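Local structure of DUF72 domain-containing protein (1VPQ) at residues 178-184 against 201-207; 191-195 against 235-239; 65-69 against 110-114. The protein is of unknown function but belongs to the DUF72 family, which is grouped with the TIM barrels, a fold widely used by enzymes. One frame throughout, in Å; residues are numbered along the deposited sequence.

Interaction 1: residues 178-184 against 201-207. With SO4 (sulfate ion), chain B.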
ATOM      1  N   VAL A 178      -7.430  -4.321   3.096  1.00 33.52           N
ATOM      2  CA  VAL A 178      -6.115  -3.894   3.554  1.00 33.23           C
ATOM      3  C   VAL A 178      -6.018  -3.990   5.071  1.00 33.11           C
ATOM      4  O   VAL A 178      -6.641  -3.215   5.797  1.00 33.38           O
ATOM      5  CB  VAL A 178      -5.802  -2.464   3.115  1.00 33.23           C
ATOM      6  CG1 VAL A 178      -4.462  -1.998   3.689  1.00 33.23           C
ATOM      7  CG2 VAL A 178      -5.764  -2.395   1.600  1.00 33.48           C
ATOM      8  N   VAL A 179      -5.233  -4.951   5.543  1.00 33.00           N
ATOM      9  CA  VAL A 179      -4.988  -5.115   6.976  1.00 32.67           C
ATOM     10  C   VAL A 179      -3.955  -4.067   7.380  1.00 32.30           C
ATOM     11  O   VAL A 179      -2.833  -4.075   6.886  1.00 32.01           O
ATOM     12  CB  VAL A 179      -4.453  -6.515   7.329  1.00 32.58           C
ATOM     13  CG1 VAL A 179      -4.193  -6.621   8.836  1.00 32.57           C
ATOM     14  CG2 VAL A 179      -5.417  -7.606   6.862  1.00 32.35           C
ATOM     15  N   VAL A 180      -4.341  -3.179   8.289  1.00 32.10           N
ATOM     16  CA  VAL A 180      -3.516  -2.019   8.615  1.00 31.83           C
ATOM     17  C   VAL A 180      -3.004  -2.065  10.048  1.00 32.05           C
ATOM     18  O   VAL A 180      -3.753  -2.382  10.980  1.00 32.14           O
ATOM     19  CB  VAL A 180      -4.299  -0.705   8.473  0.65 31.80           C
ATOM     20  CG1 VAL A 180      -3.392   0.499   8.737  0.65 32.15           C
ATOM     21  CG2 VAL A 180      -4.898  -0.583   7.119  0.65 31.80           C
ATOM     22  N   ASP A 181      -1.722  -1.734  10.215  1.00 31.81           N
ATOM     23  CA  ASP A 181      -1.210  -1.338  11.517  1.00 31.79           C
ATOM     24  C   ASP A 181      -0.904   0.162  11.515  1.00 31.63           C
ATOM     25  O   ASP A 181      -0.080   0.648  10.736  1.00 31.45           O
ATOM     26  CB  ASP A 181       0.016  -2.139  11.946  1.00 31.70           C
ATOM     27  CG  ASP A 181       0.288  -1.999  13.435  1.00 31.59           C
ATOM     28  OD1 ASP A 181      -0.463  -2.603  14.234  1.00 30.17           O
ATOM     29  OD2 ASP A 181       1.226  -1.259  13.802  1.00 31.07           O
ATOM     30  N   GLU A 182      -1.596   0.854  12.414  1.00 31.56           N
ATOM     31  CA  GLU A 182      -1.621   2.302  12.542  1.00 31.54           C
ATOM     32  C   GLU A 182      -1.446   2.627  14.013  1.00 31.00           C
ATOM     33  O   GLU A 182      -1.522   1.729  14.843  1.00 31.45           O
ATOM     34  CB  GLU A 182      -3.009   2.810  12.136  1.00 32.10           C
ATOM     35  CG  GLU A 182      -3.122   3.384  10.757  1.00 33.46           C
ATOM     36  CD  GLU A 182      -4.558   3.601  10.351  1.00 34.25           C
ATOM     37  OE1 GLU A 182      -5.381   3.989  11.200  1.00 36.26           O
ATOM     38  OE2 GLU A 182      -4.877   3.379   9.175  1.00 37.92           O
ATOM     39  N   PRO A 183      -1.262   3.917  14.356  1.00 30.21           N
ATOM     40  CA  PRO A 183      -1.286   4.318  15.769  1.00 29.68           C
ATOM     41  C   PRO A 183      -2.518   3.821  16.562  1.00 29.17           C
ATOM     42  O   PRO A 183      -3.615   3.657  16.000  1.00 28.96           O
ATOM     43  CB  PRO A 183      -1.260   5.844  15.688  1.00 29.76           C
ATOM     44  CG  PRO A 183      -0.561   6.139  14.424  1.00 29.71           C
ATOM     45  CD  PRO A 183      -0.993   5.063  13.472  1.00 30.12           C
ATOM     46  N   LYS A 184      -2.318   3.562  17.852  1.00 28.52           N
ATOM     47  CA  LYS A 184      -3.383   3.064  18.727  1.00 28.11           C
ATOM     48  C   LYS A 184      -4.032   4.255  19.418  1.00 27.63           C
ATOM     49  O   LYS A 184      -3.856   4.487  20.621  1.00 27.39           O
ATOM     50  CB  LYS A 184      -2.847   2.041  19.746  1.00 28.06           C
ATOM     51  CG  LYS A 184      -1.943   0.953  19.154  1.00 28.14           C
ATOM     52  CD  LYS A 184      -2.509   0.313  17.896  1.00 28.15           C
ATOM     53  CE  LYS A 184      -1.701  -0.909  17.477  1.00 28.37           C
ATOM     54  NZ  LYS A 184      -2.254  -1.541  16.247  1.00 28.66           N
ATOM     55  N   TYR A 201      -3.427  -8.168   1.903  1.00 27.79           N
ATOM     56  CA  TYR A 201      -2.683  -6.942   1.694  1.00 27.89           C
ATOM     57  C   TYR A 201      -2.474  -6.287   3.057  1.00 28.10           C
ATOM     58  O   TYR A 201      -3.446  -5.963   3.729  1.00 28.44           O
ATOM     59  CB  TYR A 201      -3.473  -6.020   0.765  1.00 28.03           C
ATOM     60  CG  TYR A 201      -2.670  -4.919   0.075  1.00 27.69           C
ATOM     61  CD1 TYR A 201      -2.065  -3.893   0.800  1.00 27.47           C
ATOM     62  CD2 TYR A 201      -2.550  -4.895  -1.308  1.00 27.05           C
ATOM     63  CE1 TYR A 201      -1.355  -2.878   0.152  1.00 27.28           C
ATOM     64  CE2 TYR A 201      -1.851  -3.897  -1.956  1.00 26.57           C
ATOM     65  CZ  TYR A 201      -1.258  -2.884  -1.228  1.00 26.73           C
ATOM     66  OH  TYR A 201      -0.555  -1.894  -1.889  1.00 26.30           O
ATOM     67  N   PHE A 202      -1.219  -6.103   3.467  1.00 28.20           N
ATOM     68  CA  PHE A 202      -0.915  -5.467   4.754  1.00 28.34           C
ATOM     69  C   PHE A 202      -0.232  -4.144   4.537  1.00 28.77           C
ATOM     70  O   PHE A 202       0.660  -4.049   3.700  1.00 28.77           O
ATOM     71  CB  PHE A 202       0.020  -6.330   5.597  1.00 28.16           C
ATOM     72  CG  PHE A 202      -0.569  -7.633   6.001  1.00 27.93           C
ATOM     73  CD1 PHE A 202      -0.695  -8.667   5.076  1.00 27.60           C
ATOM     74  CD2 PHE A 202      -0.992  -7.841   7.304  1.00 27.43           C
ATOM     75  CE1 PHE A 202      -1.246  -9.892   5.448  1.00 27.48           C
ATOM     76  CE2 PHE A 202      -1.542  -9.058   7.681  1.00 28.24           C
ATOM     77  CZ  PHE A 202      -1.668 -10.088   6.747  1.00 27.27           C
ATOM     78  N   ARG A 203      -0.622  -3.138   5.318  1.00 29.10           N
ATOM     79  CA  ARG A 203       0.088  -1.864   5.325  1.00 29.65           C
ATOM     80  C   ARG A 203       0.430  -1.438   6.753  1.00 29.85           C
ATOM     81  O   ARG A 203      -0.448  -1.356   7.592  1.00 29.77           O
ATOM     82  CB  ARG A 203      -0.730  -0.789   4.617  1.00 29.76           C
ATOM     83  CG  ARG A 203      -0.940  -1.065   3.128  1.00 30.27           C
ATOM     84  CD  ARG A 203      -1.489   0.159   2.425  1.00 30.60           C
ATOM     85  NE  ARG A 203      -0.456   1.150   2.125  1.00 29.71           N
ATOM     86  CZ  ARG A 203      -0.606   2.471   2.217  1.00 29.73           C
ATOM     87  NH1 ARG A 203      -1.731   3.007   2.658  1.00 28.70           N
ATOM     88  NH2 ARG A 203       0.403   3.269   1.896  1.00 30.97           N
ATOM     89  N   PHE A 204       1.715  -1.180   7.007  1.00 30.13           N
ATOM     90  CA  PHE A 204       2.198  -0.780   8.329  1.00 30.31           C
ATOM     91  C   PHE A 204       2.710   0.653   8.293  1.00 30.60           C
ATOM     92  O   PHE A 204       3.691   0.951   7.618  1.00 30.67           O
ATOM     93  CB  PHE A 204       3.312  -1.719   8.803  1.00 30.24           C
ATOM     94  CG  PHE A 204       2.945  -3.190   8.758  1.00 30.18           C
ATOM     95  CD1 PHE A 204       1.710  -3.639   9.209  1.00 30.06           C
ATOM     96  CD2 PHE A 204       3.852  -4.125   8.288  1.00 30.14           C
ATOM     97  CE1 PHE A 204       1.384  -4.997   9.170  1.00 30.37           C
ATOM     98  CE2 PHE A 204       3.535  -5.487   8.250  1.00 30.13           C
ATOM     99  CZ  PHE A 204       2.301  -5.917   8.689  1.00 30.01           C
ATOM    100  N   HIS A 205       2.036   1.533   9.028  1.00 30.96           N
ATOM    101  CA  HIS A 205       2.343   2.973   9.030  1.00 31.13           C
ATOM    102  C   HIS A 205       3.149   3.415  10.239  1.00 30.83           C
ATOM    103  O   HIS A 205       3.445   4.609  10.388  1.00 30.59           O
ATOM    104  CB  HIS A 205       1.041   3.787   9.018  1.00 31.49           C
ATOM    105  CG  HIS A 205       0.122   3.446   7.889  1.00 32.21           C
ATOM    106  ND1 HIS A 205       0.473   3.623   6.571  1.00 33.07           N
ATOM    107  CD2 HIS A 205      -1.139   2.961   7.882  1.00 32.80           C
ATOM    108  CE1 HIS A 205      -0.529   3.245   5.800  1.00 34.28           C
ATOM    109  NE2 HIS A 205      -1.520   2.837   6.571  1.00 34.26           N
ATOM    110  N   GLY A 206       3.476   2.465  11.109  1.00 30.63           N
ATOM    111  CA  GLY A 206       4.017   2.773  12.428  1.00 30.59           C
ATOM    112  C   GLY A 206       2.926   3.229  13.382  1.00 30.53           C
ATOM    113  O   GLY A 206       1.753   3.262  13.027  1.00 30.77           O
ATOM    114  N   ARG A 207       3.327   3.604  14.590  1.00 30.60           N
ATOM    115  CA  ARG A 207       2.391   3.883  15.674  1.00 30.89           C
ATOM    116  C   ARG A 207       2.732   5.161  16.410  1.00 31.01           C
ATOM    117  O   ARG A 207       2.568   5.251  17.628  1.00 30.88           O
ATOM    118  CB  ARG A 207       2.395   2.733  16.674  1.00 31.04           C
ATOM    119  CG  ARG A 207       2.086   1.409  16.064  1.00 31.16           C
ATOM    120  CD  ARG A 207       2.249   0.352  17.095  1.00 31.48           C
ATOM    121  NE  ARG A 207       1.826  -0.933  16.585  1.00 32.00           N
ATOM    122  CZ  ARG A 207       1.889  -2.066  17.270  1.00 32.57           C
ATOM    123  NH1 ARG A 207       2.366  -2.082  18.517  1.00 31.98           N
ATOM    124  NH2 ARG A 207       1.476  -3.188  16.704  1.00 32.79           N
TER
HETATM  125  S   SO4 B 262      -1.055   6.534   3.706  1.00 49.31           S
HETATM  126  O1  SO4 B 262      -2.201   5.707   4.073  1.00 50.28           O
HETATM  127  O2  SO4 B 262      -1.475   7.912   3.482  1.00 50.49           O
HETATM  128  O3  SO4 B 262      -0.097   6.491   4.800  1.00 49.70           O
HETATM  129  O4  SO4 B 262      -0.472   6.028   2.468  1.00 49.48           O
HETATM  130  O   HOH W   1       0.147   4.178  19.120  1.00 18.34           O

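Interaction 2: residues 191-195 against 235-239. With SO4 (sulfate ion), chain D.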
ATOM      1  N   TYR A 191      -6.341  -2.917  13.870  1.00 32.19           N
ATOM      2  CA  TYR A 191      -5.641  -3.989  13.170  1.00 32.42           C
ATOM      3  C   TYR A 191      -6.561  -5.180  13.127  1.00 31.92           C
ATOM      4  O   TYR A 191      -6.828  -5.778  14.153  1.00 31.29           O
ATOM      5  CB  TYR A 191      -4.350  -4.340  13.910  1.00 32.52           C
ATOM      6  CG  TYR A 191      -3.612  -5.546  13.404  1.00 33.49           C
ATOM      7  CD1 TYR A 191      -2.735  -5.447  12.334  1.00 34.32           C
ATOM      8  CD2 TYR A 191      -3.762  -6.787  14.022  1.00 34.40           C
ATOM      9  CE1 TYR A 191      -2.043  -6.561  11.871  1.00 35.07           C
ATOM     10  CE2 TYR A 191      -3.079  -7.900  13.574  1.00 34.17           C
ATOM     11  CZ  TYR A 191      -2.217  -7.783  12.500  1.00 34.82           C
ATOM     12  OH  TYR A 191      -1.530  -8.884  12.046  1.00 35.85           O
ATOM     13  N   ARG A 192      -7.072  -5.483  11.940  1.00 32.13           N
ATOM     14  CA  ARG A 192      -7.962  -6.637  11.731  1.00 32.31           C
ATOM     15  C   ARG A 192      -7.349  -7.616  10.727  1.00 32.36           C
ATOM     16  O   ARG A 192      -7.412  -7.383   9.523  1.00 32.70           O
ATOM     17  CB  ARG A 192      -9.352  -6.190  11.223  1.00 32.28           C
ATOM     18  CG  ARG A 192     -10.267  -5.464  12.216  1.00 32.24           C
ATOM     19  CD  ARG A 192      -9.876  -5.730  13.648  1.00 33.51           C
ATOM     20  NE  ARG A 192     -10.908  -5.487  14.642  1.00 32.93           N
ATOM     21  CZ  ARG A 192     -10.663  -5.280  15.931  1.00 32.16           C
ATOM     22  NH1 ARG A 192      -9.415  -5.236  16.389  1.00 32.47           N
ATOM     23  NH2 ARG A 192     -11.670  -5.088  16.767  1.00 32.57           N
ATOM     24  N   PRO A 193      -6.752  -8.720  11.215  1.00 32.23           N
ATOM     25  CA  PRO A 193      -6.113  -9.641  10.289  1.00 31.96           C
ATOM     26  C   PRO A 193      -7.162 -10.574   9.682  1.00 31.79           C
ATOM     27  O   PRO A 193      -7.403 -11.675  10.179  1.00 31.66           O
ATOM     28  CB  PRO A 193      -5.081 -10.352  11.161  1.00 32.02           C
ATOM     29  CG  PRO A 193      -5.622 -10.287  12.548  1.00 32.34           C
ATOM     30  CD  PRO A 193      -6.637  -9.176  12.611  1.00 32.38           C
ATOM     31  N   ILE A 194      -7.786 -10.079   8.610  1.00 31.62           N
ATOM     32  CA  ILE A 194      -8.958 -10.694   7.981  1.00 31.47           C
ATOM     33  C   ILE A 194      -8.791 -10.698   6.468  1.00 31.24           C
ATOM     34  O   ILE A 194      -8.197  -9.770   5.893  1.00 30.05           O
ATOM     35  CB  ILE A 194     -10.255  -9.910   8.341  1.00 31.64           C
ATOM     36  CG1 ILE A 194     -10.665 -10.187   9.786  1.00 31.32           C
ATOM     37  CG2 ILE A 194     -11.431 -10.280   7.414  1.00 32.12           C
ATOM     38  CD1 ILE A 194     -11.626  -9.170  10.312  1.00 31.56           C
ATOM     39  N   THR A 195      -9.321 -11.741   5.828  1.00 30.65           N
ATOM     40  CA  THR A 195      -9.340 -11.809   4.365  1.00 30.99           C
ATOM     41  C   THR A 195     -10.772 -11.772   3.822  1.00 30.66           C
ATOM     42  O   THR A 195     -11.662 -12.445   4.335  1.00 30.43           O
ATOM     43  CB  THR A 195      -8.641 -13.081   3.822  1.00 31.01           C
ATOM     44  OG1 THR A 195      -9.233 -14.248   4.405  1.00 31.56           O
ATOM     45  CG2 THR A 195      -7.161 -13.051   4.138  1.00 31.30           C
ATOM     46  N   ASP A 235       0.884 -13.375  12.170  1.00 34.12           N
ATOM     47  CA  ASP A 235      -0.406 -13.135  11.524  1.00 34.51           C
ATOM     48  C   ASP A 235      -0.298 -13.186  10.002  1.00 34.67           C
ATOM     49  O   ASP A 235      -1.129 -13.814   9.347  1.00 34.77           O
ATOM     50  CB  ASP A 235      -0.985 -11.784  11.945  1.00 34.76           C
ATOM     51  CG  ASP A 235      -1.512 -11.779  13.373  1.00 35.63           C
ATOM     52  OD1 ASP A 235      -1.815 -12.862  13.910  1.00 37.19           O
ATOM     53  OD2 ASP A 235      -1.634 -10.683  13.959  1.00 36.26           O
ATOM     54  N   VAL A 236       0.723 -12.530   9.446  1.00 34.56           N
ATOM     55  CA  VAL A 236       0.979 -12.564   7.996  1.00 34.62           C
ATOM     56  C   VAL A 236       1.155 -13.993   7.446  1.00 34.93           C
ATOM     57  O   VAL A 236       0.652 -14.308   6.365  1.00 34.81           O
ATOM     58  CB  VAL A 236       2.210 -11.694   7.604  1.00 34.49           C
ATOM     59  CG1 VAL A 236       2.641 -11.971   6.162  1.00 34.65           C
ATOM     60  CG2 VAL A 236       1.897 -10.217   7.775  1.00 34.04           C
ATOM     61  N   VAL A 237       1.879 -14.848   8.168  1.00 35.34           N
ATOM     62  CA  VAL A 237       2.074 -16.225   7.702  1.00 35.83           C
ATOM     63  C   VAL A 237       0.789 -17.033   7.862  1.00 35.89           C
ATOM     64  O   VAL A 237       0.486 -17.893   7.034  1.00 35.86           O
ATOM     65  CB  VAL A 237       3.276 -16.967   8.381  1.00 35.98           C
ATOM     66  CG1 VAL A 237       4.555 -16.167   8.234  1.00 36.02           C
ATOM     67  CG2 VAL A 237       3.000 -17.287   9.851  1.00 36.53           C
ATOM     68  N   GLU A 238       0.039 -16.746   8.925  1.00 36.08           N
ATOM     69  CA  GLU A 238      -1.220 -17.447   9.187  1.00 36.20           C
ATOM     70  C   GLU A 238      -2.231 -17.161   8.078  1.00 36.10           C
ATOM     71  O   GLU A 238      -2.882 -18.076   7.577  1.00 36.14           O
ATOM     72  CB  GLU A 238      -1.801 -17.044  10.547  1.00 36.33           C
ATOM     73  N   LEU A 239      -2.354 -15.892   7.697  1.00 35.88           N
ATOM     74  CA  LEU A 239      -3.232 -15.502   6.593  1.00 35.79           C
ATOM     75  C   LEU A 239      -2.730 -16.016   5.235  1.00 35.42           C
ATOM     76  O   LEU A 239      -3.518 -16.531   4.433  1.00 35.06           O
ATOM     77  CB  LEU A 239      -3.417 -13.976   6.538  1.00 36.18           C
ATOM     78  CG  LEU A 239      -4.520 -13.346   7.405  1.00 36.59           C
ATOM     79  CD1 LEU A 239      -4.185 -13.462   8.880  1.00 37.24           C
ATOM     80  CD2 LEU A 239      -4.753 -11.881   7.033  1.00 36.79           C
TER
HETATM   81  S   SO4 D 264      -5.650  -3.181  17.688  0.50 35.56           S
HETATM   82  O1  SO4 D 264      -5.812  -1.826  17.152  0.50 36.99           O
HETATM   83  O2  SO4 D 264      -6.950  -3.819  17.929  0.50 36.86           O
HETATM   84  O3  SO4 D 264      -4.892  -3.998  16.758  0.50 36.49           O
HETATM   85  O4  SO4 D 264      -4.887  -3.119  18.920  0.50 36.43           O

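Interaction 3: residues 65-69 against 110-114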
ATOM      1  N   TRP A  65       5.779   9.002 -13.759  1.00 37.83           N
ATOM      2  CA  TRP A  65       5.214   7.840 -14.448  1.00 37.90           C
ATOM      3  C   TRP A  65       6.066   7.490 -15.670  1.00 38.06           C
ATOM      4  O   TRP A  65       6.425   6.330 -15.867  1.00 37.91           O
ATOM      5  CB  TRP A  65       3.757   8.094 -14.847  1.00 37.87           C
ATOM      6  CG  TRP A  65       3.195   7.065 -15.778  1.00 37.90           C
ATOM      7  CD1 TRP A  65       2.922   7.227 -17.105  1.00 38.14           C
ATOM      8  CD2 TRP A  65       2.847   5.714 -15.458  1.00 38.21           C
ATOM      9  NE1 TRP A  65       2.419   6.062 -17.631  1.00 38.26           N
ATOM     10  CE2 TRP A  65       2.363   5.115 -16.643  1.00 38.39           C
ATOM     11  CE3 TRP A  65       2.895   4.949 -14.285  1.00 38.09           C
ATOM     12  CZ2 TRP A  65       1.930   3.786 -16.691  1.00 38.52           C
ATOM     13  CZ3 TRP A  65       2.459   3.624 -14.332  1.00 38.40           C
ATOM     14  CH2 TRP A  65       1.983   3.060 -15.530  1.00 38.45           C
ATOM     15  N   ARG A  66       6.406   8.503 -16.463  1.00 38.44           N
ATOM     16  CA  ARG A  66       7.241   8.328 -17.653  1.00 38.79           C
ATOM     17  C   ARG A  66       8.583   7.688 -17.307  1.00 39.13           C
ATOM     18  O   ARG A  66       8.959   6.666 -17.885  1.00 38.97           O
ATOM     19  CB  ARG A  66       7.481   9.673 -18.345  1.00 38.81           C
ATOM     20  N   SER A  67       9.286   8.289 -16.351  1.00 39.69           N
ATOM     21  CA  SER A  67      10.603   7.804 -15.925  1.00 40.16           C
ATOM     22  C   SER A  67      10.552   6.420 -15.298  1.00 40.49           C
ATOM     23  O   SER A  67      11.546   5.703 -15.312  1.00 40.53           O
ATOM     24  CB  SER A  67      11.256   8.781 -14.946  1.00 40.21           C
ATOM     25  OG  SER A  67      11.603   9.994 -15.601  1.00 40.83           O
ATOM     26  N   PHE A  68       9.402   6.049 -14.744  1.00 41.01           N
ATOM     27  CA  PHE A  68       9.213   4.699 -14.217  1.00 41.44           C
ATOM     28  C   PHE A  68       9.057   3.669 -15.340  1.00 41.66           C
ATOM     29  O   PHE A  68       9.693   2.618 -15.315  1.00 41.58           O
ATOM     30  CB  PHE A  68       8.000   4.637 -13.292  1.00 41.48           C
ATOM     31  CG  PHE A  68       7.833   3.305 -12.617  1.00 42.04           C
ATOM     32  CD1 PHE A  68       8.684   2.927 -11.584  1.00 42.56           C
ATOM     33  CD2 PHE A  68       6.843   2.419 -13.027  1.00 42.58           C
ATOM     34  CE1 PHE A  68       8.546   1.693 -10.960  1.00 43.10           C
ATOM     35  CE2 PHE A  68       6.691   1.182 -12.406  1.00 42.99           C
ATOM     36  CZ  PHE A  68       7.545   0.816 -11.371  1.00 43.30           C
ATOM     37  N   VAL A  69       8.214   3.986 -16.319  1.00 42.05           N
ATOM     38  CA  VAL A  69       7.926   3.083 -17.438  1.00 42.41           C
ATOM     39  C   VAL A  69       9.162   2.833 -18.336  1.00 42.72           C
ATOM     40  O   VAL A  69       9.339   1.731 -18.868  1.00 42.96           O
ATOM     41  CB  VAL A  69       6.718   3.605 -18.266  1.00 42.38           C
ATOM     42  CG1 VAL A  69       6.497   2.777 -19.521  1.00 42.37           C
ATOM     43  CG2 VAL A  69       5.459   3.581 -17.420  1.00 42.33           C
ATOM     44  N   GLN A 110      -3.750   4.553 -18.367  1.00 39.67           N
ATOM     45  CA  GLN A 110      -2.360   4.812 -17.964  1.00 40.45           C
ATOM     46  C   GLN A 110      -1.675   3.494 -17.629  1.00 41.05           C
ATOM     47  O   GLN A 110      -0.637   3.178 -18.190  1.00 41.39           O
ATOM     48  CB  GLN A 110      -2.231   5.728 -16.735  1.00 40.54           C
ATOM     49  CG  GLN A 110      -3.234   6.852 -16.596  1.00 41.26           C
ATOM     50  CD  GLN A 110      -3.227   7.794 -17.759  1.00 41.74           C
ATOM     51  OE1 GLN A 110      -2.180   8.309 -18.146  1.00 42.82           O
ATOM     52  NE2 GLN A 110      -4.401   8.037 -18.327  1.00 42.40           N
ATOM     53  N   ILE A 111      -2.277   2.730 -16.720  1.00 41.70           N
ATOM     54  CA  ILE A 111      -1.649   1.515 -16.179  1.00 42.27           C
ATOM     55  C   ILE A 111      -2.002   0.225 -16.931  1.00 42.79           C
ATOM     56  O   ILE A 111      -1.595  -0.858 -16.509  1.00 42.89           O
ATOM     57  CB  ILE A 111      -1.993   1.321 -14.679  1.00 42.31           C
ATOM     58  CG1 ILE A 111      -3.484   1.023 -14.491  1.00 42.14           C
ATOM     59  CG2 ILE A 111      -1.562   2.552 -13.877  1.00 42.24           C
ATOM     60  CD1 ILE A 111      -3.818   0.452 -13.149  1.00 42.34           C
ATOM     61  N   GLU A 112      -2.764   0.342 -18.023  1.00 43.37           N
ATOM     62  CA  GLU A 112      -3.092  -0.809 -18.893  1.00 43.74           C
ATOM     63  C   GLU A 112      -1.846  -1.562 -19.384  1.00 43.91           C
ATOM     64  O   GLU A 112      -1.836  -2.797 -19.369  1.00 44.18           O
ATOM     65  CB  GLU A 112      -3.953  -0.371 -20.089  1.00 43.73           C
ATOM     66  CG  GLU A 112      -4.406  -1.515 -21.014  1.00 44.36           C
ATOM     67  CD  GLU A 112      -5.252  -2.577 -20.313  1.00 45.10           C
ATOM     68  OE1 GLU A 112      -5.943  -2.255 -19.322  1.00 45.05           O
ATOM     69  OE2 GLU A 112      -5.232  -3.745 -20.767  1.00 46.02           O
ATOM     70  N   PRO A 113      -0.801  -0.828 -19.830  1.00 43.97           N
ATOM     71  CA  PRO A 113       0.496  -1.429 -20.135  1.00 43.86           C
ATOM     72  C   PRO A 113       0.927  -2.524 -19.162  1.00 43.61           C
ATOM     73  O   PRO A 113       1.166  -3.669 -19.554  1.00 43.70           O
ATOM     74  CB  PRO A 113       1.476  -0.235 -20.001  1.00 43.97           C
ATOM     75  CG  PRO A 113       0.639   0.970 -19.677  1.00 44.03           C
ATOM     76  CD  PRO A 113      -0.753   0.619 -20.099  1.00 44.10           C
ATOM     77  N   LEU A 114       0.993  -2.157 -17.891  1.00 43.14           N
ATOM     78  CA  LEU A 114       1.741  -2.928 -16.914  1.00 42.80           C
ATOM     79  C   LEU A 114       0.944  -4.088 -16.352  1.00 42.15           C
ATOM     80  O   LEU A 114       1.522  -5.042 -15.840  1.00 42.27           O
ATOM     81  CB  LEU A 114       2.262  -1.992 -15.826  1.00 43.01           C
ATOM     82  CG  LEU A 114       3.041  -0.825 -16.463  1.00 43.99           C
ATOM     83  CD1 LEU A 114       3.630   0.123 -15.439  1.00 44.77           C
ATOM     84  CD2 LEU A 114       4.151  -1.340 -17.386  1.00 44.59           C
TER

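Interaction 1: residues 178-184 against 201-207
This is a parallel strand pairing between Val-178–Asp-181 and Tyr-201–Phe-204, ending in a salt-bridge network where the two strands leave the sheet. Val-179 N gives a bond to Tyr-201 O (2.7 Å) and Val-179 O takes one from Arg-203 N. Asp-181 N then reaches Arg-203 O, and His-205 N closes the ladder on Asp-181 O at 2.9 Å in an almost straight bond (177°). On one face Val-179 CB packs on Phe-202 CD2 (3.7 Å), and Asp-181 CB meets the ring of Phe-204. The other face carries Val-178, Val-180, Tyr-201 and Arg-203. These are neighbouring strands of the parallel sheet of a TIM-barrel-clan protein: Arg-203 forms salt bridges to Glu-54 and Glu-155 on other strands, while the Phe-202 face is covered by helix 226-240. Arg-203 runs past Val-178 CG1, bends at chi3 (80°) and turns NH1 and NH2 to a sulfate, NH2 lying 3.0 Å from O4. His-205 CE1 sits over one face of that guanidinium; its ring nitrogens bond to Asn-251 and Glu-155. Tyr-220, Lys-84 and Arg-157 also bind this sulfate, probably from the crystallisation liquor, at the C-terminal strand ends, where it may mark an anion pocket. Beyond the strands, Arg-207 grips the Asp-181 carboxylate side-on: NE meets the syn lone pair of OD2 at 2.9 Å, and NH2 reaches OD1 at 3.2 Å, the two planes being 45° apart. Lys-184 NZ comes to OD1 from the opposite face of the carboxylate, 2.9 Å away, with its CE over the guanidinium of Arg-207. Tyr-224 also bonds to OD2, and Glu-228 pairs with Arg-207 NH1.

Interaction 2: residues 191-195 against 235-239
Leu-239 lays its two methyls against the Pro-193 ring, the backbone at Pro-193 and Ile-194, and the Thr-195 methyl. CD2 comes within 3.8 Å of Pro-193 C and 3.9 Å of Thr-195 CG2, the two side chains running antiparallel alongside each other, while CD1 touches Pro-193 CB at 4.0 Å. Pro-193, the centre of an inverse gamma turn, points toward the helix; at Ile-194 CB points away from it. One helical turn earlier, the contact becomes polar: the Tyr-191 hydroxyl donates to Asp-235 OD2 over 2.6 Å. It arrives on the anti side of that oxygen, 16° out of the carboxylate plane, and ring and carboxylate are turned 26° from each other. CG anti to the backbone N (chi1 172°), beside the carbonyl carbon, directs the phenol to the helix, lying on Val-179 and Asp-181 of strand 176-181 on the way. A phenylalanine here would keep the ring but is likely to leave Asp-235 OD2 without this hydroxyl mate and the loop without its polar tie to the helix. At the far end of the residue, Tyr-191 N makes weak bonds to O1 and O3 of a sulfate. The arrangement is a surface packing of an irregular connection between strands 176-181 and 199-204 on helix 226-240, part of the outer layer of a TIM-barrel fold.

Interaction 3: residues 65-69 against 110-114
Trp-65 points its CB at residues 110-114 of helix 101-116, and with CG anti to the backbone N (chi1 169°) the indole crosses between the helices. Val-69 CG2, one turn on, lies over one face of the ring. Farther out, CE2 approaches the carbonyl oxygen of Gln-110, and CZ2 comes closest to it, 3.0 Å from Gln-110 O, in a tight contact without a hydrogen bond. CZ2 also has Pro-113 CG at the ring edge, 4.3 Å off. At the tip, CH2 meets Leu-114 CD1 at 3.4 Å and Ile-111 CG2 at 3.9 Å, and CZ3 touches the same leucine methyl. Leu-114 comes from the opposite direction; its CD1 also lies at the edge of the Phe-68 ring, 4.4 Å from CE2, and near Val-69 CG2. The helix is kinked here: Pro-113 has no N-H to give, and Leu-114 N makes a weak bond to Ile-111 O, not to Gln-110 O, which faces the indole. Outside the two segments, Phe-57 meets both Trp-65 and Phe-68, and Ile-111 rests on strand 120-126. The segment axes, 12° apart in direction, come no nearer than 12.0 Å, and Trp-65 is the knob among Gln-110, Ile-111, Pro-113 and Leu-114: a single knob-into-hole contact between near-parallel helices that follow strands 52-55 and 80-84, as in the outer helical layer of a TIM barrel.

In the fold
Along the chain, interaction 3 closes before the other two open, whereas the segments of interactions 1 and 2 alternate. Those two have centres 12 Å apart and touch: Phe-202 of strand 199-204 packs on Leu-239 and Val-236 of helix 226-240, and Val-179 on the backbone of Arg-192. Strand pair, loop and helix thus pack as adjoining layers. The connection between strands 176-181 and 199-204 contains no helix; its loop packs beside helix 226-240, probably taking the place a helix would fill in a regular barrel. Interaction 3, its centre 27 Å from that of interaction 1 and 31 Å from that of interaction 2, joins two helices on the other side of the chain's centre, outside the same parallel sheet.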